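Local atomic coordinates of chitosanase (Gynuella sunshinyii YC6258, PDB entry 6X2Q), a protein that probably hydrolyses chitosan as a family 46 glycoside hydrolase and is caught here with glucosamine units of a chitosan oligosaccharide in its cleft. Residues A[93-96]-A[97-100]; A[141-144]-A[145-149]; A[196-199]-A[200-203]. All blocks are in the same frame, centred on the assembly; numbering follows the deposited sequence.

Contact 1 of 3, residues A[93-96]-A[97-100]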
loop_
_atom_site.group_PDB
_atom_site.type_symbol
_atom_site.label_atom_id
_atom_site.label_comp_id
_atom_site.label_asym_id
_atom_site.label_seq_id
_atom_site.Cartn_x
_atom_site.Cartn_y
_atom_site.Cartn_z
ATOM N N LEU A 93 3.732 22.115 2.760
ATOM C CA LEU A 93 3.833 20.768 3.327
ATOM C C LEU A 93 4.656 19.820 2.464
ATOM O O LEU A 93 5.557 19.163 3.011
ATOM C CB LEU A 93 2.432 20.202 3.602
ATOM C CG LEU A 93 2.406 18.812 4.242
ATOM C CD1 LEU A 93 3.406 18.777 5.342
ATOM C CD2 LEU A 93 1.038 18.449 4.794
ATOM N N PRO A 94 4.419 19.684 1.148
ATOM C CA PRO A 94 5.288 18.798 0.349
ATOM C C PRO A 94 6.771 19.029 0.576
ATOM O O PRO A 94 7.519 18.067 0.818
ATOM C CB PRO A 94 4.874 19.125 -1.093
ATOM C CG PRO A 94 3.453 19.499 -0.979
ATOM C CD PRO A 94 3.312 20.223 0.330
ATOM N N GLN A 95 7.222 20.282 0.519
ATOM C CA GLN A 95 8.647 20.535 0.680
ATOM C C GLN A 95 9.117 20.146 2.072
ATOM O O GLN A 95 10.190 19.550 2.224
ATOM C CB GLN A 95 8.977 22.000 0.390
ATOM C CG GLN A 95 10.481 22.252 0.191
ATOM C CD GLN A 95 11.001 21.768 -1.161
ATOM O OE1 GLN A 95 11.030 20.568 -1.434
ATOM N NE2 GLN A 95 11.426 22.708 -2.011
ATOM N N ARG A 96 8.307 20.429 3.094
ATOM C CA ARG A 96 8.722 20.117 4.461
ATOM C C ARG A 96 8.789 18.606 4.694
ATOM O O ARG A 96 9.711 18.113 5.360
ATOM C CB ARG A 96 7.777 20.801 5.447
ATOM C CG ARG A 96 7.716 22.321 5.256
ATOM C CD ARG A 96 7.810 23.088 6.566
ATOM N NE ARG A 96 7.924 24.538 6.367
ATOM C CZ ARG A 96 8.046 25.425 7.355
ATOM N NH1 ARG A 96 8.060 25.020 8.620
ATOM N NH2 ARG A 96 8.151 26.721 7.083
ATOM N N TRP A 97 7.825 17.859 4.140
ATOM C CA TRP A 97 7.863 16.399 4.204
ATOM C C TRP A 97 9.142 15.855 3.584
ATOM O O TRP A 97 9.808 14.988 4.169
ATOM C CB TRP A 97 6.642 15.802 3.503
ATOM C CG TRP A 97 6.579 14.301 3.638
ATOM C CD1 TRP A 97 7.328 13.381 2.962
ATOM C CD2 TRP A 97 5.737 13.561 4.530
ATOM N NE1 TRP A 97 6.989 12.117 3.367
ATOM C CE2 TRP A 97 6.019 12.200 4.332
ATOM C CE3 TRP A 97 4.760 13.922 5.464
ATOM C CZ2 TRP A 97 5.371 11.193 5.043
ATOM C CZ3 TRP A 97 4.111 12.924 6.166
ATOM C CH2 TRP A 97 4.419 11.570 5.952
ATOM N N ALA A 98 9.495 16.345 2.388
ATOM C CA ALA A 98 10.756 15.945 1.766
ATOM C C ALA A 98 11.949 16.235 2.683
ATOM O O ALA A 98 12.847 15.400 2.841
ATOM C CB ALA A 98 10.919 16.651 0.420
ATOM N N ASP A 99 11.972 17.412 3.313
ATOM C CA ASP A 99 13.108 17.722 4.173
ATOM C C ASP A 99 13.078 16.881 5.446
ATOM O O ASP A 99 14.110 16.340 5.860
ATOM C CB ASP A 99 13.143 19.216 4.494
ATOM C CG ASP A 99 13.434 20.074 3.259
ATOM O OD1 ASP A 99 14.231 19.624 2.399
ATOM O OD2 ASP A 99 12.883 21.194 3.152
ATOM N N ALA A 100 11.900 16.736 6.061
ATOM C CA ALA A 100 11.792 15.884 7.233
ATOM C C ALA A 100 12.317 14.475 6.942
ATOM O O ALA A 100 12.998 13.881 7.781
ATOM C CB ALA A 100 10.343 15.844 7.715
#
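Trp97 meets Leu93 one helical turn back through a backbone bond, Trp97 N to Leu93 O at 2.8 Å. Three more i to i+4 bonds follow: Ala98 N to Pro94 O, Asp99 N to Gln95 O, and Ala100 N to Arg96 O at 2.7 Å. Pro94, in the first turn, has no N-H to give and loses nothing there.

The packed side of this short helix belongs to Leu93, Trp97 and Ala100. CB of Trp97 rests 3.6 Å from Leu93 O, and the indole, with CG anti to the backbone N (chi1 -175°), is carried away from the preceding turn and into the protein. There Met53, Val56 and Ile57 of helix 52-63 touch it, Phe106 meets it edge-to-face, and its NE1 donates to Tyr27 O. Leu93 touches Met53, Leu69, Phe72 and Ile39.

The other side is looser. Gln95 and Asp99 stand one turn apart, yet Gln95 CG comes no nearer than 4.0 Å to Asp99 OD2, and the amide and carboxylate planes are 31° apart. Asp99 OD2 also lies 3.3 Å from Gln95 O, an approach of two acceptors that contributes no bond. Arg96 NH1 bonds to Ile68 O, and Arg96 NE lies 6.8 Å from Asp99 OD2, the opposite charges not in contact. Buried residues on one side and polar ones on the other make 93-100 a short amphipathic alpha-helix.

Contact 2 of 3, residues A[141-144]-A[145-149]. With GCS (2-amino-2-deoxy-beta-D-glucopyranose), chain B; GCS (2-amino-2-deoxy-beta-D-glucopyranose), chain C; GCS (2-amino-2-deoxy-beta-D-glucopyranose), chain D; GCS (2-amino-2-deoxy-beta-D-glucopyranose), chain E.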
loop_
_atom_site.group_PDB
_atom_site.type_symbol
_atom_site.label_atom_id
_atom_site.label_comp_id
_atom_site.label_asym_id
_atom_site.label_seq_id
_atom_site.Cartn_x
_atom_site.Cartn_y
_atom_site.Cartn_z
ATOM N N TYR A 141 -0.571 -7.637 0.964
ATOM C CA TYR A 141 0.118 -6.478 1.519
ATOM C C TYR A 141 0.062 -5.302 0.549
ATOM O O TYR A 141 -0.202 -4.158 0.950
ATOM C CB TYR A 141 1.550 -6.864 1.840
ATOM C CG TYR A 141 2.435 -5.760 2.359
ATOM C CD1 TYR A 141 1.979 -4.835 3.289
ATOM C CD2 TYR A 141 3.753 -5.674 1.934
ATOM C CE1 TYR A 141 2.823 -3.843 3.768
ATOM C CE2 TYR A 141 4.594 -4.708 2.395
ATOM C CZ TYR A 141 4.133 -3.790 3.309
ATOM O OH TYR A 141 5.007 -2.826 3.747
ATOM N N ASP A 142 0.296 -5.579 -0.735
ATOM C CA ASP A 142 0.160 -4.551 -1.753
ATOM C C ASP A 142 -1.265 -4.028 -1.810
ATOM O O ASP A 142 -1.477 -2.819 -1.926
ATOM C CB ASP A 142 0.579 -5.107 -3.111
ATOM C CG ASP A 142 0.574 -4.045 -4.194
ATOM O OD1 ASP A 142 1.374 -3.094 -4.060
ATOM O OD2 ASP A 142 -0.220 -4.151 -5.169
ATOM N N ALA A 143 -2.258 -4.921 -1.720
ATOM C CA ALA A 143 -3.647 -4.470 -1.760
ATOM C C ALA A 143 -4.002 -3.636 -0.531
ATOM O O ALA A 143 -4.735 -2.642 -0.636
ATOM C CB ALA A 143 -4.598 -5.670 -1.901
ATOM N N ILE A 144 -3.506 -4.012 0.651
ATOM C CA ILE A 144 -3.872 -3.201 1.812
ATOM C C ILE A 144 -3.293 -1.793 1.682
ATOM O O ILE A 144 -3.911 -0.821 2.120
ATOM C CB ILE A 144 -3.455 -3.881 3.139
ATOM C CG1 ILE A 144 -4.428 -3.496 4.263
ATOM C CG2 ILE A 144 -2.043 -3.517 3.535
ATOM C CD1 ILE A 144 -4.205 -4.231 5.561
ATOM N N ILE A 145 -2.145 -1.651 1.021
ATOM C CA ILE A 145 -1.507 -0.342 0.930
ATOM C C ILE A 145 -2.294 0.589 0.012
ATOM O O ILE A 145 -2.495 1.771 0.328
ATOM C CB ILE A 145 -0.052 -0.499 0.464
ATOM C CG1 ILE A 145 0.823 -0.947 1.642
ATOM C CG2 ILE A 145 0.468 0.819 -0.155
ATOM C CD1 ILE A 145 2.140 -1.501 1.218
ATOM N N GLN A 146 -2.752 0.069 -1.135
ATOM C CA GLN A 146 -3.455 0.871 -2.127
ATOM C C GLN A 146 -4.935 1.018 -1.783
ATOM O O GLN A 146 -5.507 2.091 -1.966
ATOM C CB GLN A 146 -3.280 0.243 -3.520
ATOM C CG GLN A 146 -4.026 0.974 -4.642
ATOM C CD GLN A 146 -3.694 0.466 -6.042
ATOM O OE1 GLN A 146 -3.566 -0.735 -6.282
ATOM N NE2 GLN A 146 -3.584 1.393 -6.981
ATOM N N HIS A 147 -5.576 -0.040 -1.284
ATOM C CA HIS A 147 -7.017 -0.027 -1.043
ATOM C C HIS A 147 -7.400 0.327 0.384
ATOM O O HIS A 147 -8.569 0.661 0.625
ATOM C CB HIS A 147 -7.628 -1.402 -1.366
ATOM C CG HIS A 147 -7.403 -1.848 -2.776
ATOM N ND1 HIS A 147 -8.410 -1.860 -3.721
ATOM C CD2 HIS A 147 -6.288 -2.291 -3.406
ATOM C CE1 HIS A 147 -7.922 -2.299 -4.868
ATOM N NE2 HIS A 147 -6.640 -2.566 -4.706
ATOM N N GLY A 148 -6.472 0.208 1.336
ATOM C CA GLY A 148 -6.763 0.475 2.733
ATOM C C GLY A 148 -7.509 -0.667 3.392
ATOM O O GLY A 148 -7.918 -1.615 2.711
ATOM N N GLU A 149 -7.688 -0.600 4.712
ATOM C CA GLU A 149 -8.403 -1.622 5.470
ATOM C C GLU A 149 -9.747 -1.112 6.000
ATOM O O GLU A 149 -10.254 -1.597 7.017
ATOM C CB GLU A 149 -7.535 -2.152 6.619
ATOM C CG GLU A 149 -7.906 -3.565 7.037
ATOM C CD GLU A 149 -7.260 -4.002 8.356
ATOM O OE1 GLU A 149 -6.595 -3.168 9.018
ATOM O OE2 GLU A 149 -7.438 -5.186 8.743
HETATM C C1 GCS B . -4.369 4.799 0.603
HETATM C C2 GCS B . -4.337 5.381 2.002
HETATM C C3 GCS B . -5.169 4.521 2.909
HETATM C C4 GCS B . -6.611 4.436 2.436
HETATM C C5 GCS B . -6.529 4.219 0.921
HETATM C C6 GCS B . -7.828 4.235 0.164
HETATM N N2 GCS B . -3.035 5.586 2.524
HETATM O O1 GCS B . -3.643 5.485 -0.415
HETATM O O3 GCS B . -5.122 5.116 4.143
HETATM O O4 GCS B . -7.301 3.894 3.212
HETATM O O5 GCS B . -5.663 5.109 0.264
HETATM O O6 GCS B . -8.713 5.204 0.617
HETATM C C1 GCS C . -2.543 6.698 -3.828
HETATM C C2 GCS C . -3.872 5.862 -4.254
HETATM C C3 GCS C . -4.313 5.289 -2.817
HETATM C C4 GCS C . -3.196 4.771 -1.845
HETATM C C5 GCS C . -1.751 5.290 -1.762
HETATM C C6 GCS C . -1.022 4.278 -1.536
HETATM N N2 GCS C . -4.828 6.587 -4.875
HETATM O O1 GCS C . -2.064 7.055 -5.060
HETATM O O3 GCS C . -4.965 4.064 -3.212
HETATM O O5 GCS C . -1.622 6.016 -3.053
HETATM O O6 GCS C . 0.331 4.508 -1.966
HETATM C C1 GCS D . -7.628 3.839 4.600
HETATM C C2 GCS D . -8.977 3.313 4.955
HETATM C C3 GCS D . -9.255 3.609 6.400
HETATM C C4 GCS D . -8.299 2.898 7.331
HETATM C C5 GCS D . -6.909 3.120 6.733
HETATM C C6 GCS D . -5.865 2.223 7.323
HETATM N N2 GCS D . -9.954 3.977 4.201
HETATM O O3 GCS D . -10.552 3.196 6.649
HETATM O O4 GCS D . -8.648 2.855 8.507
HETATM O O5 GCS D . -6.795 2.992 5.335
HETATM O O6 GCS D . -6.053 0.947 6.827
HETATM C C1 GCS E . -8.871 2.160 9.451
HETATM C C2 GCS E . -8.618 2.612 10.801
HETATM C C3 GCS E . -8.969 1.545 11.839
HETATM C C4 GCS E . -10.400 1.210 11.622
HETATM C C5 GCS E . -10.479 0.706 10.211
HETATM C C6 GCS E . -11.897 0.344 9.929
HETATM N N2 GCS E . -7.288 3.022 11.057
HETATM O O3 GCS E . -8.899 1.995 13.175
HETATM O O4 GCS E . -10.799 0.232 12.560
HETATM O O5 GCS E . -10.150 1.739 9.345
HETATM O O6 GCS E . -11.984 -1.030 10.227
#
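Ile145 lays its CD1 over one face of the Tyr141 ring, a CH-pi contact at the C-terminal end of helix 134-147, which lines the glycan cleft of this family 46 enzyme. The methyl sits 3.8 Å from the ring centroid, displaced toward the rim on the CE1 side. With CG1 anti to the carbonyl carbon (chi1 -79°), that arm runs back along the helix to the tyrosine, while CG2 faces the sugar of chain C, 4.0 Å from its C6. Shortening this residue to an alanine is likely to leave the tyrosine face without its methyl cover and open a gap beside that sugar. The preceding residue, Ile144, packs its CD1 against Glu149 CG at 4.0 Å, the two chains side by side.

Further out, Phe119 meets the Tyr141 ring edge-to-face, and Arg125 forms a salt bridge with Glu149. Arg188 ties three residues together: it pairs with Asp142, whose other oxygen meets Arg210, and hydrogen-bonds Gln146 OE1 and His147 NE2. With His147 ND1 given to Asp154 O, the imidazole is fixed at both nitrogens, its edge against Ala143 O.

The helix closes at Gly148, whose phi of 78° favours glycine and where a CB would probably clash with O4 of the chain B sugar. Just beyond, Glu149 N donates to O6 of the chain D sugar at 3.1 Å.

Contact 3 of 3, residues A[196-199]-A[200-203]. With GCS (2-amino-2-deoxy-beta-D-glucopyranose), chain C.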
loop_
_atom_site.group_PDB
_atom_site.type_symbol
_atom_site.label_atom_id
_atom_site.label_comp_id
_atom_site.label_asym_id
_atom_site.label_seq_id
_atom_site.Cartn_x
_atom_site.Cartn_y
_atom_site.Cartn_z
ATOM N N ALA A 196 -15.928 1.979 -6.644
ATOM C CA ALA A 196 -17.113 2.686 -6.166
ATOM C C ALA A 196 -16.819 4.155 -5.877
ATOM O O ALA A 196 -17.719 4.996 -5.967
ATOM C CB ALA A 196 -17.669 2.001 -4.916
ATOM N N ASN A 197 -15.579 4.491 -5.522
ATOM C CA ASN A 197 -15.188 5.891 -5.322
ATOM C C ASN A 197 -14.672 6.420 -6.656
ATOM O O ASN A 197 -13.544 6.137 -7.060
ATOM C CB ASN A 197 -14.150 6.010 -4.207
ATOM C CG ASN A 197 -13.351 7.310 -4.261
ATOM O OD1 ASN A 197 -13.908 8.398 -4.439
ATOM N ND2 ASN A 197 -12.032 7.197 -4.066
ATOM N N LEU A 198 -15.504 7.199 -7.339
ATOM C CA LEU A 198 -15.177 7.668 -8.675
ATOM C C LEU A 198 -14.011 8.645 -8.685
ATOM O O LEU A 198 -13.337 8.775 -9.713
ATOM C CB LEU A 198 -16.425 8.308 -9.320
ATOM C CG LEU A 198 -17.567 7.340 -9.669
ATOM C CD1 LEU A 198 -18.660 8.035 -10.493
ATOM C CD2 LEU A 198 -17.046 6.092 -10.417
ATOM N N GLU A 199 -13.738 9.312 -7.564
ATOM C CA GLU A 199 -12.589 10.216 -7.498
ATOM C C GLU A 199 -11.253 9.500 -7.695
ATOM O O GLU A 199 -10.281 10.119 -8.148
ATOM C CB GLU A 199 -12.579 10.952 -6.157
ATOM C CG GLU A 199 -13.856 11.734 -5.869
ATOM C CD GLU A 199 -13.612 12.914 -4.950
ATOM O OE1 GLU A 199 -12.608 13.634 -5.167
ATOM O OE2 GLU A 199 -14.430 13.141 -4.026
ATOM N N THR A 200 -11.155 8.218 -7.338
ATOM C CA THR A 200 -9.886 7.511 -7.505
ATOM C C THR A 200 -9.823 6.710 -8.804
ATOM O O THR A 200 -8.874 5.931 -8.998
ATOM C CB THR A 200 -9.622 6.581 -6.318
ATOM O OG1 THR A 200 -8.220 6.275 -6.278
ATOM C CG2 THR A 200 -10.432 5.271 -6.469
ATOM N N GLU A 201 -10.797 6.905 -9.706
ATOM C CA GLU A 201 -10.916 6.027 -10.870
ATOM C C GLU A 201 -9.721 6.158 -11.802
ATOM O O GLU A 201 -9.124 5.154 -12.199
ATOM C CB GLU A 201 -12.203 6.314 -11.638
ATOM C CG GLU A 201 -12.354 5.391 -12.859
ATOM C CD GLU A 201 -13.603 5.674 -13.647
ATOM O OE1 GLU A 201 -14.558 6.216 -13.046
ATOM O OE2 GLU A 201 -13.619 5.353 -14.858
ATOM N N ASP A 202 -9.402 7.382 -12.219
ATOM C CA ASP A 202 -8.250 7.587 -13.093
ATOM C C ASP A 202 -6.969 7.065 -12.452
ATOM O O ASP A 202 -6.182 6.363 -13.098
ATOM C CB ASP A 202 -8.088 9.074 -13.423
ATOM C CG ASP A 202 -9.173 9.604 -14.341
ATOM O OD1 ASP A 202 -9.390 10.842 -14.316
ATOM O OD2 ASP A 202 -9.788 8.798 -15.089
ATOM N N GLU A 203 -6.718 7.446 -11.192
ATOM C CA GLU A 203 -5.524 6.983 -10.489
ATOM C C GLU A 203 -5.454 5.464 -10.485
ATOM O O GLU A 203 -4.452 4.869 -10.894
ATOM C CB GLU A 203 -5.526 7.513 -9.053
ATOM C CG GLU A 203 -4.624 8.691 -8.814
ATOM C CD GLU A 203 -3.154 8.331 -8.868
ATOM O OE1 GLU A 203 -2.493 8.674 -9.873
ATOM O OE2 GLU A 203 -2.655 7.711 -7.903
HETATM C C1 GCS C . -2.543 6.698 -3.828
HETATM C C2 GCS C . -3.872 5.862 -4.254
HETATM C C3 GCS C . -4.313 5.289 -2.817
HETATM C C4 GCS C . -3.196 4.771 -1.845
HETATM C C5 GCS C . -1.751 5.290 -1.762
HETATM C C6 GCS C . -1.022 4.278 -1.536
HETATM N N2 GCS C . -4.828 6.587 -4.875
HETATM O O1 GCS C . -2.064 7.055 -5.060
HETATM O O3 GCS C . -4.965 4.064 -3.212
HETATM O O5 GCS C . -1.622 6.016 -3.053
HETATM O O6 GCS C . 0.331 4.508 -1.966
HETATM O O HOH W 1 -11.190 9.771 -11.189
HETATM O O HOH W 2 -8.269 9.628 -9.882
#
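The side chains of Thr200 and Asn197 cross at about a right angle over a tight turn, Thr200 CB lying 3.4 Å from Asn197 ND2. From that CB the side chain forks. CG2 takes the crowded position between backbone N and carbonyl carbon, close to Asn197 O (3.3 Å) as well as to its ND2. OG1 is thereby placed anti to the backbone N (chi1 -160°) and turns toward the cleft, where Arg37 NH1 hydrogen-bonds to it. Thr200 OG1 also lies 3.7 Å from N2 of the chain C GCS. Although Thr200 occupies the N-cap position of helix 201-205, its hydroxyl makes no capping bond.

The backbone holds the turn through Thr200 N to Asn197 O and Glu201 N to Leu198 O, both donors standing well above the carbonyl planes. Two waters continue the pattern into the helix: one receives Asp202 N and donates to Leu198 O, and the other joins Glu203 N to Glu199 O. The Leu198 and Glu201 side chains run alongside each other.

Beyond the turn, Glu203 OE2 accepts a weak bond from O1 of the chain C GCS at 3.0 Å. Glu203 OE2 is 3.9 Å from N2 of the chain C GCS, and a carboxylate there would probably favour the protonated amine, in keeping with a pocket for cationic glucosamine.

Contact 2 is the buried one, near the middle of the chain, whereas contact 3 lies at the surface and contact 1 is partly buried, its centre about 24 Å from that of contact 2. Contacts 1 and 2 are each made along a helix by i to i+4 backbone bonds; contact 3 is a loop running into a helix start, with shorter-span bonds and bridging waters. Charged networks around 141-149 give way to apolar cover around Trp97. Contacts 2 and 3, about 5 Å apart at their nearest atoms, share the chain C sugar: the helix end brings a backbone carbonyl doubtfully close to it, and 200-203 offers a carboxylate through a weak bond. Contact 1 touches no sugar.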